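Local atomic coordinates of ancylostoma secreted protein 1 (Necator americanus, PDB entry 3NT8), a protein that is a secreted hookworm protein built from two CAP domains and is probably associated with the transition of infective larvae to parasitism. Residues 307-312 with 323-328; 316-321 with 372-377. All coordinates share one frame; numbering follows the deposited sequence.

Contact 1: 307-312 with 323-328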
loop_
_atom_site.group_PDB
_atom_site.type_symbol
_atom_site.label_atom_id
_atom_site.label_comp_id
_atom_site.label_asym_id
_atom_site.label_seq_id
_atom_site.Cartn_x
_atom_site.Cartn_y
_atom_site.Cartn_z
ATOM N N ASN A 307 -6.125 -13.776 -8.736
ATOM C CA ASN A 307 -5.486 -12.453 -8.887
ATOM C C ASN A 307 -4.022 -12.490 -8.479
ATOM O O ASN A 307 -3.718 -13.065 -7.478
ATOM C CB ASN A 307 -6.236 -11.369 -8.113
ATOM C CG ASN A 307 -7.474 -10.843 -8.860
ATOM O OD1 ASN A 307 -7.611 -11.032 -10.053
ATOM N ND2 ASN A 307 -8.371 -10.155 -8.136
ATOM N N ILE A 308 -3.113 -11.928 -9.292
ATOM C CA ILE A 308 -1.699 -11.928 -8.922
ATOM C C ILE A 308 -1.156 -10.522 -8.769
ATOM O O ILE A 308 -1.681 -9.560 -9.332
ATOM C CB ILE A 308 -0.781 -12.724 -9.906
ATOM C CG1 ILE A 308 -0.960 -12.194 -11.332
ATOM C CG2 ILE A 308 -1.077 -14.204 -9.806
ATOM C CD1 ILE A 308 0.104 -12.696 -12.305
ATOM N N TYR A 309 -0.092 -10.420 -8.002
ATOM C CA TYR A 309 0.561 -9.139 -7.702
ATOM C C TYR A 309 2.071 -9.352 -7.437
ATOM O O TYR A 309 2.431 -10.304 -6.743
ATOM C CB TYR A 309 -0.067 -8.573 -6.437
ATOM C CG TYR A 309 0.748 -7.536 -5.681
ATOM C CD1 TYR A 309 0.670 -6.198 -6.009
ATOM C CD2 TYR A 309 1.551 -7.914 -4.602
ATOM C CE1 TYR A 309 1.374 -5.251 -5.331
ATOM C CE2 TYR A 309 2.292 -6.988 -3.912
ATOM C CZ TYR A 309 2.188 -5.636 -4.275
ATOM O OH TYR A 309 2.920 -4.688 -3.566
ATOM N N LYS A 310 2.937 -8.443 -7.927
ATOM C CA LYS A 310 4.307 -8.400 -7.425
ATOM C C LYS A 310 4.755 -6.980 -7.143
ATOM O O LYS A 310 4.218 -6.014 -7.693
ATOM C CB LYS A 310 5.293 -9.113 -8.366
ATOM C CG LYS A 310 5.580 -8.330 -9.642
ATOM C CD LYS A 310 6.764 -8.932 -10.403
ATOM C CE LYS A 310 7.134 -8.041 -11.589
ATOM N NZ LYS A 310 5.928 -7.487 -12.280
ATOM N N THR A 311 5.768 -6.854 -6.296
ATOM C CA THR A 311 6.439 -5.568 -6.143
ATOM C C THR A 311 7.937 -5.792 -6.028
ATOM O O THR A 311 8.358 -6.703 -5.322
ATOM C CB THR A 311 5.923 -4.791 -4.892
ATOM O OG1 THR A 311 6.693 -3.585 -4.694
ATOM C CG2 THR A 311 6.049 -5.624 -3.687
ATOM N N SER A 312 8.692 -4.905 -6.684
ATOM C CA SER A 312 10.142 -4.896 -6.709
ATOM C C SER A 312 10.740 -4.927 -5.325
ATOM O O SER A 312 11.796 -5.519 -5.144
ATOM C CB SER A 312 10.643 -3.658 -7.443
ATOM O OG SER A 312 10.023 -3.516 -8.730
ATOM N N LYS A 323 -2.611 -5.162 1.355
ATOM C CA LYS A 323 -3.513 -4.033 1.278
ATOM C C LYS A 323 -3.251 -3.368 -0.080
ATOM O O LYS A 323 -4.205 -2.995 -0.822
ATOM C CB LYS A 323 -3.315 -3.050 2.490
ATOM C CG LYS A 323 -4.501 -2.080 2.758
ATOM C CD LYS A 323 -4.182 -0.904 3.693
ATOM C CE LYS A 323 -5.330 0.142 3.714
ATOM N NZ LYS A 323 -6.737 -0.422 3.990
ATOM N N GLN A 324 -1.970 -3.214 -0.408
ATOM C CA GLN A 324 -1.594 -2.636 -1.674
ATOM C C GLN A 324 -2.108 -3.489 -2.885
ATOM O O GLN A 324 -2.495 -2.946 -3.906
ATOM C CB GLN A 324 -0.083 -2.491 -1.749
ATOM C CG GLN A 324 0.389 -1.568 -2.814
ATOM C CD GLN A 324 1.935 -1.567 -2.962
ATOM O OE1 GLN A 324 2.498 -2.182 -3.914
ATOM N NE2 GLN A 324 2.619 -0.869 -2.035
ATOM N N ALA A 325 -2.034 -4.798 -2.786
ATOM C CA ALA A 325 -2.398 -5.687 -3.902
ATOM C C ALA A 325 -3.872 -5.563 -4.097
ATOM O O ALA A 325 -4.318 -5.394 -5.212
ATOM C CB ALA A 325 -2.023 -7.167 -3.612
ATOM N N SER A 326 -4.618 -5.706 -3.021
ATOM C CA SER A 326 -6.052 -5.606 -3.052
ATOM C C SER A 326 -6.545 -4.293 -3.697
ATOM O O SER A 326 -7.486 -4.306 -4.483
ATOM C CB SER A 326 -6.561 -5.789 -1.627
ATOM O OG SER A 326 -6.361 -7.137 -1.238
ATOM N N GLN A 327 -5.867 -3.181 -3.373
ATOM C CA GLN A 327 -6.319 -1.862 -3.820
ATOM C C GLN A 327 -5.971 -1.669 -5.289
ATOM O O GLN A 327 -6.744 -1.065 -6.009
ATOM C CB GLN A 327 -5.695 -0.730 -2.960
ATOM C CG GLN A 327 -6.296 -0.674 -1.491
ATOM C CD GLN A 327 -5.430 0.217 -0.560
ATOM O OE1 GLN A 327 -4.212 0.333 -0.746
ATOM N NE2 GLN A 327 -6.057 0.856 0.402
ATOM N N LEU A 328 -4.782 -2.131 -5.700
ATOM C CA LEU A 328 -4.347 -2.028 -7.116
ATOM C C LEU A 328 -5.293 -2.847 -7.996
ATOM O O LEU A 328 -5.669 -2.390 -9.094
ATOM C CB LEU A 328 -2.891 -2.482 -7.320
ATOM C CG LEU A 328 -1.834 -1.441 -6.891
ATOM C CD1 LEU A 328 -0.330 -1.976 -6.769
ATOM C CD2 LEU A 328 -1.897 -0.116 -7.736
#
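Y309 of strand 307-311 and A325 of helix 323-328 bring the two backbones closest, CA to CA 5.9 Å; the axes pass 8.8 Å apart, with their N-to-C directions 124° apart. The Y309 side chain reaches from the strand to the helix. Its CG stands anti to the backbone N, and the methyl of A325 comes over one ring face near the CG end, CB lying 3.5 Å from Y309 CG and 3.8 Å from the ring centroid, a CH-pi contact displaced toward the rim. At the ring edge Y309 CE1 meets L328 CD1 at 4.0 Å. At the far end of the ring, Y309 OH donates to Q324 OE1 over 2.6 Å. The Q324 chain is extended beyond CG and crosses the tyrosine at about a right angle, ring and amide planes 77° apart; OE1 lies in the plane of the ring, whereas the hydroxyl sits above the amide plane, with a C=O...O angle of 116°. W329, which follows L328 in the helix, also touches Y309, and its NE1 is hydrogen-bonded to I308 O, a second tie between strand and helix. This is the helix-on-sheet packing of the second CAP domain, at an outermost strand of its sheet. The short bond gives both the buried phenol and the carbonyl oxygen of buried Q324 a polar partner, while the ring itself meets A325 and L328 through carbon alone.

Contact 2: 316-321 with 372-377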
loop_
_atom_site.group_PDB
_atom_site.type_symbol
_atom_site.label_atom_id
_atom_site.label_comp_id
_atom_site.label_asym_id
_atom_site.label_seq_id
_atom_site.Cartn_x
_atom_site.Cartn_y
_atom_site.Cartn_z
ATOM N N PHE A 316 8.676 -7.563 1.425
ATOM C CA PHE A 316 7.752 -6.465 1.772
ATOM C C PHE A 316 6.756 -6.902 2.814
ATOM O O PHE A 316 6.203 -7.993 2.733
ATOM C CB PHE A 316 7.063 -5.904 0.526
ATOM C CG PHE A 316 6.357 -4.620 0.754
ATOM C CD1 PHE A 316 7.024 -3.509 1.251
ATOM C CD2 PHE A 316 5.006 -4.494 0.421
ATOM C CE1 PHE A 316 6.332 -2.292 1.420
ATOM C CE2 PHE A 316 4.314 -3.292 0.603
ATOM C CZ PHE A 316 4.980 -2.185 1.097
ATOM N N ASP A 317 6.544 -6.075 3.824
ATOM C CA ASP A 317 5.626 -6.445 4.883
ATOM C C ASP A 317 4.356 -7.121 4.298
ATOM O O ASP A 317 3.710 -6.564 3.432
ATOM C CB ASP A 317 5.210 -5.201 5.658
ATOM C CG ASP A 317 4.333 -5.525 6.819
ATOM O OD1 ASP A 317 4.851 -5.650 7.944
ATOM O OD2 ASP A 317 3.120 -5.695 6.623
ATOM N N LYS A 318 3.998 -8.292 4.819
ATOM C CA LYS A 318 2.945 -9.080 4.234
ATOM C C LYS A 318 1.575 -8.354 4.283
ATOM O O LYS A 318 0.811 -8.454 3.317
ATOM C CB LYS A 318 2.884 -10.462 4.878
ATOM C CG LYS A 318 4.007 -11.489 4.478
ATOM C CD LYS A 318 3.667 -12.861 5.141
ATOM C CE LYS A 318 4.789 -13.865 5.241
ATOM N NZ LYS A 318 5.109 -14.383 3.934
ATOM N N ASN A 319 1.266 -7.668 5.392
ATOM C CA ASN A 319 0.028 -6.883 5.518
ATOM C C ASN A 319 -0.009 -5.674 4.602
ATOM O O ASN A 319 -1.036 -5.392 4.038
ATOM C CB ASN A 319 -0.202 -6.423 6.959
ATOM C CG ASN A 319 -0.690 -7.527 7.859
ATOM O OD1 ASN A 319 -1.711 -8.164 7.573
ATOM N ND2 ASN A 319 0.000 -7.727 8.992
ATOM N N LYS A 320 1.115 -4.951 4.488
ATOM C CA LYS A 320 1.273 -3.871 3.541
ATOM C C LYS A 320 1.104 -4.408 2.105
ATOM O O LYS A 320 0.440 -3.801 1.274
ATOM C CB LYS A 320 2.658 -3.150 3.700
ATOM C CG LYS A 320 2.672 -2.114 4.832
ATOM C CD LYS A 320 3.966 -1.289 4.946
ATOM C CE LYS A 320 3.987 -0.507 6.263
ATOM N NZ LYS A 320 4.302 -1.361 7.473
ATOM N N ALA A 321 1.745 -5.533 1.809
ATOM C CA ALA A 321 1.612 -6.129 0.467
ATOM C C ALA A 321 0.164 -6.599 0.226
ATOM O O ALA A 321 -0.309 -6.489 -0.859
ATOM C CB ALA A 321 2.559 -7.243 0.289
ATOM N N CYS A 372 -5.564 -16.463 0.180
ATOM C CA CYS A 372 -4.469 -15.714 -0.451
ATOM C C CYS A 372 -3.099 -16.167 0.051
ATOM O O CYS A 372 -3.007 -16.839 1.088
ATOM C CB CYS A 372 -4.632 -14.223 -0.195
ATOM S SG CYS A 372 -6.145 -13.534 -0.838
ATOM N N ALA A 373 -2.042 -15.772 -0.668
ATOM C CA ALA A 373 -0.677 -16.008 -0.221
ATOM C C ALA A 373 0.219 -14.825 -0.509
ATOM O O ALA A 373 0.034 -14.149 -1.473
ATOM C CB ALA A 373 -0.106 -17.282 -0.850
ATOM N N VAL A 374 1.197 -14.565 0.357
ATOM C CA VAL A 374 2.230 -13.580 0.072
ATOM C C VAL A 374 3.564 -14.308 0.298
ATOM O O VAL A 374 3.867 -14.773 1.423
ATOM C CB VAL A 374 2.162 -12.307 1.000
ATOM C CG1 VAL A 374 3.224 -11.292 0.614
ATOM C CG2 VAL A 374 0.839 -11.577 0.913
ATOM N N VAL A 375 4.359 -14.403 -0.769
ATOM C CA VAL A 375 5.563 -15.268 -0.778
ATOM C C VAL A 375 6.757 -14.357 -1.035
ATOM O O VAL A 375 6.710 -13.498 -1.958
ATOM C CB VAL A 375 5.506 -16.400 -1.872
ATOM C CG1 VAL A 375 6.694 -17.389 -1.712
ATOM C CG2 VAL A 375 4.242 -17.206 -1.757
ATOM N N PHE A 376 7.809 -14.502 -0.224
ATOM C CA PHE A 376 9.032 -13.710 -0.482
ATOM C C PHE A 376 9.888 -14.454 -1.492
ATOM O O PHE A 376 10.494 -15.478 -1.178
ATOM C CB PHE A 376 9.821 -13.416 0.777
ATOM C CG PHE A 376 9.065 -12.603 1.835
ATOM C CD1 PHE A 376 8.144 -11.626 1.481
ATOM C CD2 PHE A 376 9.343 -12.779 3.174
ATOM C CE1 PHE A 376 7.476 -10.876 2.455
ATOM C CE2 PHE A 376 8.677 -12.034 4.155
ATOM C CZ PHE A 376 7.724 -11.069 3.764
ATOM N N CYS A 377 9.912 -13.957 -2.722
ATOM C CA CYS A 377 10.710 -14.567 -3.748
ATOM C C CYS A 377 12.011 -13.759 -3.833
ATOM O O CYS A 377 12.087 -12.637 -3.311
ATOM C CB CYS A 377 9.934 -14.600 -5.057
ATOM S SG CYS A 377 8.440 -15.702 -5.026
#
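K318 NZ donates to the backbone carbonyl of V374, NZ to O 2.8 Å, with a C=O...N angle of 148° and the nitrogen tilted 32° from the carbonyl plane. The same ammonium lies over one face of the F376 ring, 4.3 Å from its centroid, a cation-pi contact; G232 O adds a weak hydrogen bond. The lysine chain turns at its last torsion (chi4 -71°), which brings NZ onto V374 O while it stays over the F376 ring. Nearer its root, K318 CG packs against V374 CG1 at 3.9 Å and F376 CZ at 3.8 Å, lysine and valine running past one another in opposite senses. The contact joins the first turn of helix 318-330 to strand 369-376 of the sheet in the second CAP domain, the alpha-beta-alpha sandwich of this family. D317 is the N-cap of that helix: its OD2 accepts from K320 N through the anti lone pair at 3.0 Å. Just before it, F316 O approaches the F376 ring at its edge, 3.2 Å from CE1. One turn into the helix, A321 CB meets V374 CG1, and F241 of helix 235-253 also touches V374. Disulfides from C372 to C385 and from C377 to C291 secure the two ends of 372-377.

Contacts 1 and 2 lie with their centres about 9 Å apart in the second CAP domain and share helix 318-330: contact 2 uses its start, contact 1 its middle. Both reach the same mixed sheet, where strand 381-388 runs between 305-311 and 369-376, antiparallel to each. Along the chain the order is 307-312, 316-321, 323-328, 372-377, with the segments of the two contacts alternating. The contacts also touch directly, Q324 NE2 packing 4.0 Å from F316 CE2. One helix therefore packs against both the edge strand 305-311 and the inner strand 369-376, bridging strands that are not neighbours and tying sequence-distant parts into one domain.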